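Local coordinates for pectate lyase (PDB 1GXO), which cleaves pectate (polygalacturonic acid) by anti-beta-elimination, the chain here being the catalytic module of a larger family 10 polysaccharide lyase, bound to calcium and trigalacturonate, at residues A[209-214]-A[287-292]; A[216-221]-A[277-282]; A[124-129]-A[205-210]; A[131-136]-A[192-197]. The protein carries 1 engineered substitution. All coordinates share one frame; numbering follows the deposited sequence.

Contact 1: A[209-214]-A[287-292]; sequences YELESL and RGFFSD. With ADA (alpha-D-galactopyranuronic acid), chain B.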
# COMPACT_ATOMS: atom_id res chain seq x y z
N TYR A 209 16.67 7.31 4.17
CA TYR A 209 16.62 6.30 5.22
C TYR A 209 15.74 5.12 4.81
O TYR A 209 15.36 4.31 5.65
CB TYR A 209 16.08 6.95 6.49
CG TYR A 209 14.88 7.84 6.25
CD1 TYR A 209 13.57 7.32 6.28
CD2 TYR A 209 15.04 9.21 6.01
CE1 TYR A 209 12.45 8.15 6.06
CE2 TYR A 209 13.93 10.04 5.79
CZ TYR A 209 12.65 9.50 5.82
OH TYR A 209 11.57 10.32 5.61
N GLU A 210 15.40 5.05 3.51
CA GLU A 210 14.59 3.95 2.95
C GLU A 210 15.42 3.23 1.89
O GLU A 210 15.41 3.61 0.72
CB GLU A 210 13.27 4.50 2.37
CG GLU A 210 12.24 4.87 3.44
CD GLU A 210 11.10 5.76 2.94
OE1 GLU A 210 10.01 5.73 3.57
OE2 GLU A 210 11.29 6.48 1.93
N LEU A 211 16.14 2.18 2.31
CA LEU A 211 17.07 1.50 1.40
C LEU A 211 16.46 0.25 0.74
O LEU A 211 15.35 -0.16 1.11
CB LEU A 211 18.36 1.14 2.15
CG LEU A 211 18.96 2.26 3.02
CD1 LEU A 211 20.24 1.77 3.69
CD2 LEU A 211 19.26 3.50 2.18
N GLU A 212 17.15 -0.30 -0.26
CA GLU A 212 16.75 -1.55 -0.92
C GLU A 212 16.74 -2.64 0.13
O GLU A 212 17.66 -2.72 0.95
CB GLU A 212 17.70 -1.94 -2.06
CG GLU A 212 18.07 -0.81 -3.01
CD GLU A 212 19.30 -0.01 -2.55
OE1 GLU A 212 20.09 0.43 -3.41
OE2 GLU A 212 19.48 0.21 -1.33
N SER A 213 15.70 -3.47 0.11
CA SER A 213 15.39 -4.32 1.25
C SER A 213 14.07 -5.01 0.99
O SER A 213 13.31 -4.59 0.14
CB SER A 213 15.20 -3.41 2.48
OG SER A 213 14.25 -2.41 2.19
N LEU A 214 13.77 -6.05 1.76
CA LEU A 214 12.40 -6.54 1.87
C LEU A 214 11.62 -5.62 2.84
O LEU A 214 12.16 -5.22 3.86
CB LEU A 214 12.41 -7.99 2.35
CG LEU A 214 13.06 -8.95 1.35
CD1 LEU A 214 13.09 -10.39 1.89
CD2 LEU A 214 12.42 -8.89 -0.06
N ARG A 287 18.52 -10.25 7.32
CA ARG A 287 18.83 -9.54 8.55
C ARG A 287 18.03 -8.22 8.63
O ARG A 287 18.08 -7.41 7.71
CB ARG A 287 20.32 -9.24 8.57
CG ARG A 287 20.86 -8.93 9.90
CD ARG A 287 22.37 -8.69 9.94
NE ARG A 287 22.74 -8.36 11.32
CZ ARG A 287 23.94 -7.98 11.70
NH1 ARG A 287 24.94 -7.85 10.82
NH2 ARG A 287 24.15 -7.71 12.99
N GLY A 288 17.29 -8.02 9.72
CA GLY A 288 16.60 -6.76 9.94
C GLY A 288 17.65 -5.64 10.06
O GLY A 288 18.71 -5.85 10.68
N PHE A 289 17.39 -4.49 9.44
CA PHE A 289 18.34 -3.37 9.56
C PHE A 289 17.75 -1.99 9.73
O PHE A 289 16.51 -1.79 9.67
CB PHE A 289 19.36 -3.35 8.40
CG PHE A 289 18.78 -2.95 7.07
CD1 PHE A 289 18.40 -3.92 6.13
CD2 PHE A 289 18.67 -1.60 6.72
CE1 PHE A 289 17.91 -3.56 4.88
CE2 PHE A 289 18.17 -1.21 5.48
CZ PHE A 289 17.79 -2.20 4.55
N PHE A 290 18.66 -1.04 9.94
CA PHE A 290 18.31 0.35 10.21
C PHE A 290 19.11 1.26 9.29
O PHE A 290 20.15 0.86 8.74
CB PHE A 290 18.57 0.71 11.66
CG PHE A 290 17.99 -0.27 12.64
CD1 PHE A 290 18.82 -1.08 13.41
CD2 PHE A 290 16.60 -0.38 12.81
CE1 PHE A 290 18.28 -2.01 14.30
CE2 PHE A 290 16.05 -1.29 13.70
CZ PHE A 290 16.88 -2.10 14.45
N SER A 291 18.58 2.45 9.08
CA SER A 291 19.22 3.47 8.27
C SER A 291 19.03 4.81 8.98
O SER A 291 18.65 4.82 10.14
CB SER A 291 18.66 3.47 6.84
OG SER A 291 19.44 4.32 6.01
N ASP A 292 19.32 5.91 8.30
CA ASP A 292 19.37 7.26 8.89
C ASP A 292 19.41 8.26 7.74
O ASP A 292 19.37 7.84 6.57
CB ASP A 292 20.62 7.40 9.78
CG ASP A 292 20.39 8.30 10.99
OD1 ASP A 292 19.55 9.25 10.92
OD2 ASP A 292 21.02 8.13 12.05
C1 ADA B . 8.76 13.40 2.82
C2 ADA B . 7.50 13.98 3.50
C3 ADA B . 7.77 14.94 4.68
C4 ADA B . 8.95 14.54 5.59
C5 ADA B . 10.15 14.22 4.67
C6 ADA B . 11.31 13.77 5.60
O1 ADA B . 9.21 14.17 1.72
O2 ADA B . 6.71 14.63 2.52
O3 ADA B . 6.58 15.02 5.44
O4 ADA B . 8.71 13.32 6.32
O5 ADA B . 9.82 13.19 3.74
O6B ADA B . 11.33 14.12 6.79
O6A ADA B . 12.21 13.06 5.17
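Tyr-209 and Asp-292 stand with their CA atoms 4.7 Å apart, the closest point of segments 209-214 and 287-292, which run nearly antiparallel in chain direction (156°) and open until the CA atoms of Ser-213 and Phe-289 are 8.9 Å apart. No hydrogen bond crosses this wedge; side chains fill it. Phe-289, large and flat, takes the wide end: chi1 of 71° sets CG between the backbone N and the carbonyl carbon, and the far end of the ring meets the other segment. Its CZ lies 3.5 Å from Ser-213 CB and, near the ring plane, meets the carbonyl oxygen of Glu-212. Leu-211 reaches the same ring obliquely, with CD1 4.0 Å from Phe-289 CE2. A serine is small enough to sit against the phenyl group, and Ser-213 OG finds its partner within its own segment, giving its proton to Leu-211 O at 2.7 Å. Toward the narrow end, the compact Ser-291 brings OG to 3.5 Å from Tyr-209 CA and also touches Leu-211 CD1, while this hydroxyl is bonded to Ser-296 O. Asp-292 O abuts Tyr-209 CB at 3.4 Å. The tyrosine ring then leads away from the wedge, and its OH donates to O6A of the galacturonate of chain B at 2.8 Å, in the ring plane. Two loops held together by van der Waals contacts thus place Tyr-209 in the wall of the oligogalacturonate-binding pocket.

Contact 2: A[216-221]-A[277-282]; sequences GSESVG and WYRFYD. With ADA (alpha-D-galactopyranuronic acid), chain C.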
# COMPACT_ATOMS: atom_id res chain seq x y z
N GLY A 216 9.07 -5.27 5.58
CA GLY A 216 8.21 -5.95 6.54
C GLY A 216 6.82 -5.30 6.58
O GLY A 216 5.83 -5.96 6.89
N SER A 217 6.75 -4.00 6.26
CA SER A 217 5.50 -3.22 6.33
C SER A 217 4.61 -3.45 5.11
O SER A 217 3.48 -3.92 5.26
CB SER A 217 5.80 -1.73 6.51
OG SER A 217 6.57 -1.23 5.43
N GLU A 218 5.09 -3.12 3.92
CA GLU A 218 4.23 -3.09 2.73
C GLU A 218 3.88 -4.45 2.12
O GLU A 218 2.92 -4.55 1.34
CB GLU A 218 4.86 -2.19 1.65
CG GLU A 218 5.50 -0.91 2.18
CD GLU A 218 4.54 0.03 2.90
OE1 GLU A 218 5.04 1.00 3.55
OE2 GLU A 218 3.31 -0.17 2.82
N SER A 219 4.66 -5.48 2.45
CA SER A 219 4.42 -6.81 1.89
C SER A 219 3.09 -7.41 2.35
O SER A 219 2.51 -8.24 1.65
CB SER A 219 5.58 -7.75 2.22
OG SER A 219 6.76 -7.30 1.59
N VAL A 220 2.62 -6.97 3.52
CA VAL A 220 1.33 -7.42 4.05
C VAL A 220 0.24 -7.07 3.03
O VAL A 220 -0.53 -7.95 2.58
CB VAL A 220 0.99 -6.78 5.43
CG1 VAL A 220 -0.39 -7.22 5.92
CG2 VAL A 220 2.01 -7.15 6.45
N GLY A 221 0.20 -5.78 2.67
CA GLY A 221 -0.80 -5.25 1.76
C GLY A 221 -0.74 -5.89 0.38
O GLY A 221 -1.80 -6.14 -0.21
N TRP A 277 8.30 -7.81 13.71
CA TRP A 277 8.87 -7.77 12.37
C TRP A 277 9.59 -6.46 12.15
O TRP A 277 9.13 -5.42 12.58
CB TRP A 277 7.79 -7.98 11.30
CG TRP A 277 7.23 -9.40 11.27
CD1 TRP A 277 7.60 -10.42 10.43
CD2 TRP A 277 6.19 -9.92 12.11
NE1 TRP A 277 6.82 -11.52 10.68
CE2 TRP A 277 5.97 -11.26 11.72
CE3 TRP A 277 5.41 -9.38 13.14
CZ2 TRP A 277 5.02 -12.08 12.34
CZ3 TRP A 277 4.46 -10.20 13.77
CH2 TRP A 277 4.28 -11.53 13.36
N TYR A 278 10.74 -6.53 11.48
CA TYR A 278 11.48 -5.34 11.12
C TYR A 278 10.80 -4.64 9.97
O TYR A 278 10.09 -5.28 9.19
CB TYR A 278 12.93 -5.71 10.75
CG TYR A 278 13.78 -6.09 11.95
CD1 TYR A 278 14.49 -5.12 12.65
CD2 TYR A 278 13.89 -7.42 12.36
CE1 TYR A 278 15.29 -5.46 13.73
CE2 TYR A 278 14.69 -7.78 13.46
CZ TYR A 278 15.39 -6.79 14.14
OH TYR A 278 16.17 -7.09 15.25
N ARG A 279 10.98 -3.32 9.91
CA ARG A 279 10.52 -2.50 8.78
C ARG A 279 11.27 -2.86 7.49
O ARG A 279 10.67 -2.90 6.42
CB ARG A 279 10.71 -1.00 9.09
CG ARG A 279 10.16 -0.04 8.01
CD ARG A 279 8.66 -0.07 7.91
NE ARG A 279 8.02 0.99 7.11
CZ ARG A 279 7.56 2.14 7.61
NH1 ARG A 279 7.73 2.43 8.88
NH2 ARG A 279 6.94 3.01 6.83
N PHE A 280 12.58 -3.08 7.62
CA PHE A 280 13.47 -3.35 6.48
C PHE A 280 14.32 -4.59 6.76
O PHE A 280 14.98 -4.67 7.80
CB PHE A 280 14.44 -2.19 6.25
CG PHE A 280 13.77 -0.85 6.02
CD1 PHE A 280 13.63 0.06 7.07
CD2 PHE A 280 13.33 -0.49 4.75
CE1 PHE A 280 13.02 1.28 6.88
CE2 PHE A 280 12.71 0.74 4.53
CZ PHE A 280 12.57 1.64 5.59
N TYR A 281 14.32 -5.55 5.83
CA TYR A 281 15.15 -6.74 5.93
C TYR A 281 16.15 -6.74 4.79
O TYR A 281 15.81 -6.38 3.68
CB TYR A 281 14.29 -8.01 5.84
CG TYR A 281 13.45 -8.30 7.06
CD1 TYR A 281 12.20 -7.72 7.23
CD2 TYR A 281 13.91 -9.18 8.05
CE1 TYR A 281 11.42 -7.99 8.35
CE2 TYR A 281 13.14 -9.45 9.18
CZ TYR A 281 11.90 -8.86 9.31
OH TYR A 281 11.13 -9.11 10.41
N ASP A 282 17.38 -7.20 5.04
CA ASP A 282 18.38 -7.35 3.98
C ASP A 282 17.90 -8.32 2.90
O ASP A 282 17.47 -9.43 3.22
CB ASP A 282 19.73 -7.84 4.52
CG ASP A 282 20.82 -7.86 3.45
OD1 ASP A 282 21.51 -6.83 3.28
OD2 ASP A 282 21.09 -8.86 2.75
C1 ADA C . 5.34 9.40 8.86
C2 ADA C . 4.69 9.48 10.26
C3 ADA C . 5.54 8.67 11.27
C4 ADA C . 5.70 7.22 10.80
C5 ADA C . 6.33 7.27 9.40
C6 ADA C . 6.55 5.85 8.86
O2 ADA C . 4.52 10.82 10.69
O3 ADA C . 5.06 8.78 12.61
O4 ADA C . 4.39 6.66 10.78
O5 ADA C . 5.50 8.04 8.52
O6B ADA C . 7.11 5.03 9.59
O6A ADA C . 6.18 5.58 7.72
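Arg-279, which lies against Ser-217, turns the edge of its guanidinium to the carboxylate of the galacturonate of chain C, whose C6 lies in the guanidinium plane. NH1 donates to O6B at 2.8 Å, and NH2 meets O6A at the same length, 2.8 Å; the bonds are nearly straight (164° and 171°), and this paired grip fixes the rotation of the acid. NH1 also donates to Ser-313 O. Behind it, the CG of Arg-279 rests over one face of Phe-280, offset toward the rim. The ring of Tyr-281 carries Tyr-278 CB over one face and receives Gly-216 CA at its edge, 4.2 Å from CE1. CG of Arg-279 is anti to the backbone N, and a bend at chi2 (68°) brings NE to 3.1 Å from Ser-217 OG, a hydroxyl that is bonded to Ser-215 OG. The contact lies just past strand 214-215 and just before its antiparallel partner 280-281 begins, where the chain goes on into helix 218-226. Gly-216 N donates to Arg-279 O at 3.0 Å. Gly-216 CA makes a CH...O contact of 3.3 Å with Tyr-278 O, an approach that suits glycine, which has no side chain to intrude there. Tyr-281 OH accepts from Tyr-278 N at 2.8 Å and is also bonded to Thr-251 O. Glu-218 OE1 is 4.3 Å from Arg-279 NH2, too far for a salt bridge; its carboxylate oxygens accept from Asp-134 N and Asn-135 N.

Contact 3: A[124-129]-A[205-210]; sequences GGYSDH and KARAYE. With ADA (alpha-D-galactopyranuronic acid), chain B; ADA (alpha-D-galactopyranuronic acid), chain D.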
# COMPACT_ATOMS: atom_id res chain seq x y z
N GLY A 124 10.16 12.79 -11.38
CA GLY A 124 11.56 12.42 -11.32
C GLY A 124 11.96 11.88 -9.97
O GLY A 124 11.25 12.08 -8.98
N GLY A 125 13.10 11.19 -9.91
CA GLY A 125 13.58 10.59 -8.67
C GLY A 125 12.73 9.43 -8.18
O GLY A 125 11.94 8.89 -8.94
N TYR A 126 12.87 9.04 -6.91
CA TYR A 126 12.24 7.81 -6.41
C TYR A 126 10.70 7.74 -6.59
O TYR A 126 10.15 6.64 -6.64
CB TYR A 126 12.60 7.53 -4.94
CG TYR A 126 11.97 8.50 -3.99
CD1 TYR A 126 10.65 8.32 -3.56
CD2 TYR A 126 12.68 9.59 -3.51
CE1 TYR A 126 10.05 9.23 -2.68
CE2 TYR A 126 12.09 10.51 -2.64
CZ TYR A 126 10.78 10.33 -2.22
OH TYR A 126 10.18 11.25 -1.36
N SER A 127 10.03 8.89 -6.66
CA SER A 127 8.57 8.91 -6.79
C SER A 127 8.07 8.24 -8.06
O SER A 127 6.89 7.84 -8.15
CB SER A 127 7.98 10.32 -6.63
OG SER A 127 8.30 10.85 -5.37
N ASP A 128 8.97 8.09 -9.03
CA ASP A 128 8.68 7.48 -10.33
C ASP A 128 8.51 5.97 -10.23
O ASP A 128 7.80 5.34 -11.03
CB ASP A 128 9.81 7.77 -11.33
CG ASP A 128 9.73 9.17 -11.94
OD1 ASP A 128 8.90 10.01 -11.49
OD2 ASP A 128 10.46 9.49 -12.92
N HIS A 129 9.15 5.39 -9.22
CA HIS A 129 9.21 3.93 -9.07
C HIS A 129 7.84 3.34 -8.83
O HIS A 129 6.90 4.06 -8.46
CB HIS A 129 10.12 3.57 -7.89
CG HIS A 129 11.56 3.91 -8.11
ND1 HIS A 129 12.16 3.78 -9.35
CD2 HIS A 129 12.52 4.35 -7.27
CE1 HIS A 129 13.43 4.12 -9.25
NE2 HIS A 129 13.67 4.49 -8.00
N LYS A 205 15.87 2.35 -3.64
CA LYS A 205 15.74 3.22 -2.48
C LYS A 205 14.60 4.22 -2.70
O LYS A 205 14.12 4.40 -3.85
CB LYS A 205 17.02 4.05 -2.26
CG LYS A 205 18.34 3.32 -2.36
CD LYS A 205 19.51 4.26 -2.02
CE LYS A 205 20.90 3.59 -2.29
NZ LYS A 205 21.42 2.53 -1.35
N ALA A 206 14.19 4.88 -1.63
CA ALA A 206 13.29 6.05 -1.68
C ALA A 206 13.98 7.23 -1.00
O ALA A 206 15.02 7.71 -1.43
CB ALA A 206 11.99 5.73 -1.00
N ARG A 207 13.39 7.69 0.09
CA ARG A 207 14.03 8.70 0.91
C ARG A 207 15.31 8.12 1.51
O ARG A 207 15.50 6.90 1.53
CB ARG A 207 13.06 9.21 1.97
CG ARG A 207 11.88 9.94 1.35
CD ARG A 207 10.74 10.22 2.28
NE ARG A 207 10.08 9.01 2.73
CZ ARG A 207 8.86 8.99 3.26
NH1 ARG A 207 8.18 10.14 3.35
NH2 ARG A 207 8.30 7.84 3.67
N ALA A 208 16.21 9.00 1.96
CA ALA A 208 17.57 8.61 2.36
C ALA A 208 17.67 7.42 3.31
O ALA A 208 18.61 6.64 3.26
CB ALA A 208 18.32 9.81 2.94
N TYR A 209 16.67 7.31 4.17
CA TYR A 209 16.62 6.30 5.22
C TYR A 209 15.74 5.12 4.81
O TYR A 209 15.36 4.31 5.65
CB TYR A 209 16.08 6.95 6.49
CG TYR A 209 14.88 7.84 6.25
CD1 TYR A 209 13.57 7.32 6.28
CD2 TYR A 209 15.04 9.21 6.01
CE1 TYR A 209 12.45 8.15 6.06
CE2 TYR A 209 13.93 10.04 5.79
CZ TYR A 209 12.65 9.50 5.82
OH TYR A 209 11.57 10.32 5.61
N GLU A 210 15.40 5.05 3.51
CA GLU A 210 14.59 3.95 2.95
C GLU A 210 15.42 3.23 1.89
O GLU A 210 15.41 3.61 0.72
CB GLU A 210 13.27 4.50 2.37
CG GLU A 210 12.24 4.87 3.44
CD GLU A 210 11.10 5.76 2.94
OE1 GLU A 210 10.01 5.73 3.57
OE2 GLU A 210 11.29 6.48 1.93
C1 ADA B . 8.76 13.40 2.82
C2 ADA B . 7.50 13.98 3.50
C3 ADA B . 7.77 14.94 4.68
C4 ADA B . 8.95 14.54 5.59
C5 ADA B . 10.15 14.22 4.67
C6 ADA B . 11.31 13.77 5.60
O1 ADA B . 9.21 14.17 1.72
O2 ADA B . 6.71 14.63 2.52
O3 ADA B . 6.58 15.02 5.44
O4 ADA B . 8.71 13.32 6.32
O5 ADA B . 9.82 13.19 3.74
O6B ADA B . 11.33 14.12 6.79
O6A ADA B . 12.21 13.06 5.17
C1 ADA D . 7.88 13.06 7.49
C2 ADA D . 8.64 12.17 8.50
C3 ADA D . 8.79 10.69 8.05
C4 ADA D . 7.42 10.10 7.64
C5 ADA D . 6.95 11.07 6.54
C6 ADA D . 5.72 10.51 5.79
O2 ADA D . 9.90 12.73 8.84
O3 ADA D . 9.49 9.91 9.03
O4 ADA D . 6.61 10.11 8.84
O5 ADA D . 6.70 12.34 7.14
O6B ADA D . 5.85 9.51 5.08
O6A ADA D . 4.65 11.08 5.91
O HOH W 1 15.36 5.86 -5.86
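Tyr-126 starts a single 3-10 turn, 126-128, and its CA comes within 5.2 Å of that of Ala-206, just ahead of a type I beta turn from Arg-207 to Glu-210. No direct hydrogen bond links the two segments; water 1 bridges them instead, donating to Lys-205 O and lying in the ring plane of His-129 beside NE2. The tyrosine ring is laid on the backbone of the other segment: Ala-206 C and Arg-207 N lie over one face, and Ala-206 CB makes a CH-pi contact 4.3 Å from the ring centroid. A side chain no longer than a methyl lets the ring settle this close to the main chain. Further out, Tyr-126 OH touches Arg-207 CG at 3.5 Å. This turn belongs to the sugar-binding pocket, and Arg-207 binds the ligand from it. A bend at chi3 (-66°) swings the guanidinium to Glu-210, which it grips side-on, NE to OE2 at 2.9 Å and NH2 to OE1 at 2.7 Å. OE2 also takes the backbone N of Arg-207 on its anti lone pair, and OE1 accepts from Tyr-312 OH. This grip fixes the guanidinium, and Arg-207 NH1 donates to O6B of the central galacturonate, chain D, at 3.0 Å. Arg-207 NH2 makes a longer bond, 3.3 Å, to the same O6B. Tyr-209 OH lies over one face of the guanidinium, while Arg-207 CB lies over the tyrosine ring.

Contact 4: A[131-136]-A[192-197]; sequences TFNDNG and WCAQHG. With CA (calcium ion), chain E.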
# COMPACT_ATOMS: atom_id res chain seq x y z
N THR A 131 5.45 2.01 -6.53
CA THR A 131 5.44 2.38 -5.11
C THR A 131 4.47 1.59 -4.23
O THR A 131 3.29 1.93 -4.13
CB THR A 131 5.20 3.89 -4.97
OG1 THR A 131 6.26 4.59 -5.62
CG2 THR A 131 5.30 4.33 -3.48
N PHE A 132 4.97 0.55 -3.58
CA PHE A 132 4.17 -0.16 -2.55
C PHE A 132 4.12 0.57 -1.22
O PHE A 132 3.23 0.30 -0.40
CB PHE A 132 4.67 -1.59 -2.35
CG PHE A 132 4.69 -2.41 -3.61
CD1 PHE A 132 3.49 -2.72 -4.26
CD2 PHE A 132 5.89 -2.84 -4.15
CE1 PHE A 132 3.49 -3.47 -5.42
CE2 PHE A 132 5.90 -3.59 -5.33
CZ PHE A 132 4.69 -3.90 -5.96
N ASN A 133 5.08 1.48 -1.00
CA ASN A 133 5.14 2.34 0.21
C ASN A 133 3.78 2.93 0.58
O ASN A 133 3.10 3.44 -0.28
CB ASN A 133 6.14 3.48 -0.01
CG ASN A 133 6.68 4.09 1.29
OD1 ASN A 133 7.20 5.20 1.27
ND2 ASN A 133 6.59 3.37 2.38
N ASP A 134 3.40 2.83 1.86
CA ASP A 134 2.08 3.27 2.34
C ASP A 134 0.91 2.52 1.68
O ASP A 134 -0.20 3.06 1.54
CB ASP A 134 1.89 4.79 2.18
CG ASP A 134 3.00 5.60 2.86
OD1 ASP A 134 3.57 5.11 3.86
OD2 ASP A 134 3.37 6.72 2.46
N ASN A 135 1.14 1.26 1.31
CA ASN A 135 0.10 0.49 0.64
C ASN A 135 -0.40 1.17 -0.63
O ASN A 135 -1.46 0.82 -1.15
CB ASN A 135 -1.08 0.18 1.58
CG ASN A 135 -0.67 -0.65 2.81
OD1 ASN A 135 0.06 -1.65 2.69
ND2 ASN A 135 -1.15 -0.25 3.99
N GLY A 136 0.38 2.13 -1.15
CA GLY A 136 0.07 2.79 -2.41
C GLY A 136 -0.39 1.85 -3.51
O GLY A 136 -1.59 1.78 -3.79
N TRP A 192 8.49 -8.23 -1.05
CA TRP A 192 8.73 -7.06 -1.89
C TRP A 192 9.45 -5.96 -1.13
O TRP A 192 9.36 -5.87 0.09
CB TRP A 192 7.41 -6.48 -2.41
CG TRP A 192 6.68 -7.45 -3.28
CD1 TRP A 192 6.71 -7.51 -4.65
CD2 TRP A 192 5.85 -8.53 -2.84
NE1 TRP A 192 5.95 -8.57 -5.09
CE2 TRP A 192 5.42 -9.22 -4.00
CE3 TRP A 192 5.43 -8.99 -1.58
CZ2 TRP A 192 4.58 -10.33 -3.94
CZ3 TRP A 192 4.60 -10.10 -1.52
CH2 TRP A 192 4.18 -10.76 -2.69
N CYS A 193 10.15 -5.13 -1.88
CA CYS A 193 10.66 -3.88 -1.38
C CYS A 193 9.52 -2.86 -1.34
O CYS A 193 8.52 -3.02 -2.06
CB CYS A 193 11.77 -3.38 -2.30
SG CYS A 193 12.76 -2.07 -1.55
N ALA A 194 9.67 -1.81 -0.55
CA ALA A 194 8.66 -0.75 -0.53
C ALA A 194 8.60 -0.02 -1.87
O ALA A 194 7.61 0.65 -2.17
CB ALA A 194 8.92 0.25 0.61
N GLN A 195 9.66 -0.13 -2.66
CA GLN A 195 9.63 0.40 -4.02
C GLN A 195 10.54 -0.38 -4.96
O GLN A 195 11.64 -0.77 -4.58
CB GLN A 195 9.93 1.93 -4.06
CG GLN A 195 11.23 2.39 -3.38
CD GLN A 195 11.14 2.34 -1.89
OE1 GLN A 195 10.10 2.69 -1.32
NE2 GLN A 195 12.21 1.91 -1.24
N HIS A 196 10.07 -0.59 -6.19
CA HIS A 196 10.82 -1.31 -7.20
C HIS A 196 10.88 -0.46 -8.47
O HIS A 196 10.03 0.40 -8.68
CB HIS A 196 10.14 -2.64 -7.54
CG HIS A 196 10.27 -3.70 -6.48
ND1 HIS A 196 10.98 -4.86 -6.68
CD2 HIS A 196 9.74 -3.78 -5.24
CE1 HIS A 196 10.90 -5.62 -5.59
NE2 HIS A 196 10.14 -4.99 -4.71
N GLY A 197 11.87 -0.72 -9.32
CA GLY A 197 11.96 -0.04 -10.60
C GLY A 197 10.72 -0.39 -11.41
O GLY A 197 10.33 -1.54 -11.47
CA CA E . 4.91 7.01 5.42
O HOH W 2 8.34 4.96 -1.75
O HOH W 3 6.66 5.66 4.28
O HOH W 4 3.38 7.27 7.05
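This is a buried antiparallel contact near the middle of the module, where the short strands 130-131 and 195-196 meet and the chain leaves for the calcium site. Thr-131 and Gln-195 form a non-hydrogen-bonded pair, CA to CA 4.8 Å, with both side chains on one face of the little sheet. Two residues past the end of strand 130-131, Asn-133 N donates to Ala-194 O at 2.9 Å. Phe-132 forms an aromatic cluster with Trp-192 and His-196. At its ring edge lie Cys-193 O, 3.4 Å from CD2, and His-196 CD2, 3.8 Å from CE2, with the planes of the two rings 77° apart; Trp-192 approaches obliquely, its CD1 4.1 Å from Phe-132 CE2. A histidine suits this buried place because its NE2 accepts from Cys-193 N at 2.8 Å while ND1 is bonded to Tyr-201 O. Asn-133, with CG anti to its main-chain nitrogen (chi1 -158°), uses both ends of its amide: OD1 shares water 2 with Gln-195 OE1, the NE2 of Gln-195 being bonded to Lys-204 O, and ND2 bonds to Glu-218 OE1 and to water 3. That water is a ligand of the calcium ion, which Asp-134 OD1 also binds, at 2.8 Å, so the asparagine acts in the second shell. Helix 136-148 begins just beyond. Phe-132 packs on Tyr-177 and Ile-178 of helix 161-181 and on Val-222 of helix 218-226, and Trp-192 joins the same two helices, bonding through NE1 to Ile-178 O.

Overall arrangement
Following the chain from its N terminus, segment 124-129 opens contact 3 and segment 131-136 opens contact 4. Contact 4 closes first, at 192-197, after a loop that is mostly helix; contact 3 closes round it at 205-210, so the two are nested. Contact 1 starts where contact 3 ends, sharing Tyr-209 and Glu-210, and encloses contact 2, which opens at 216-221 and closes at 277-282 before contact 1 closes at 287-292. Glu-218 of contact 2 reaches back to the backbone of Asp-134 and Asn-135 in contact 4. Together they tie the N-terminal ends of helices 136-148 and 218-226 to the loops that hold calcium and the trigalacturonate.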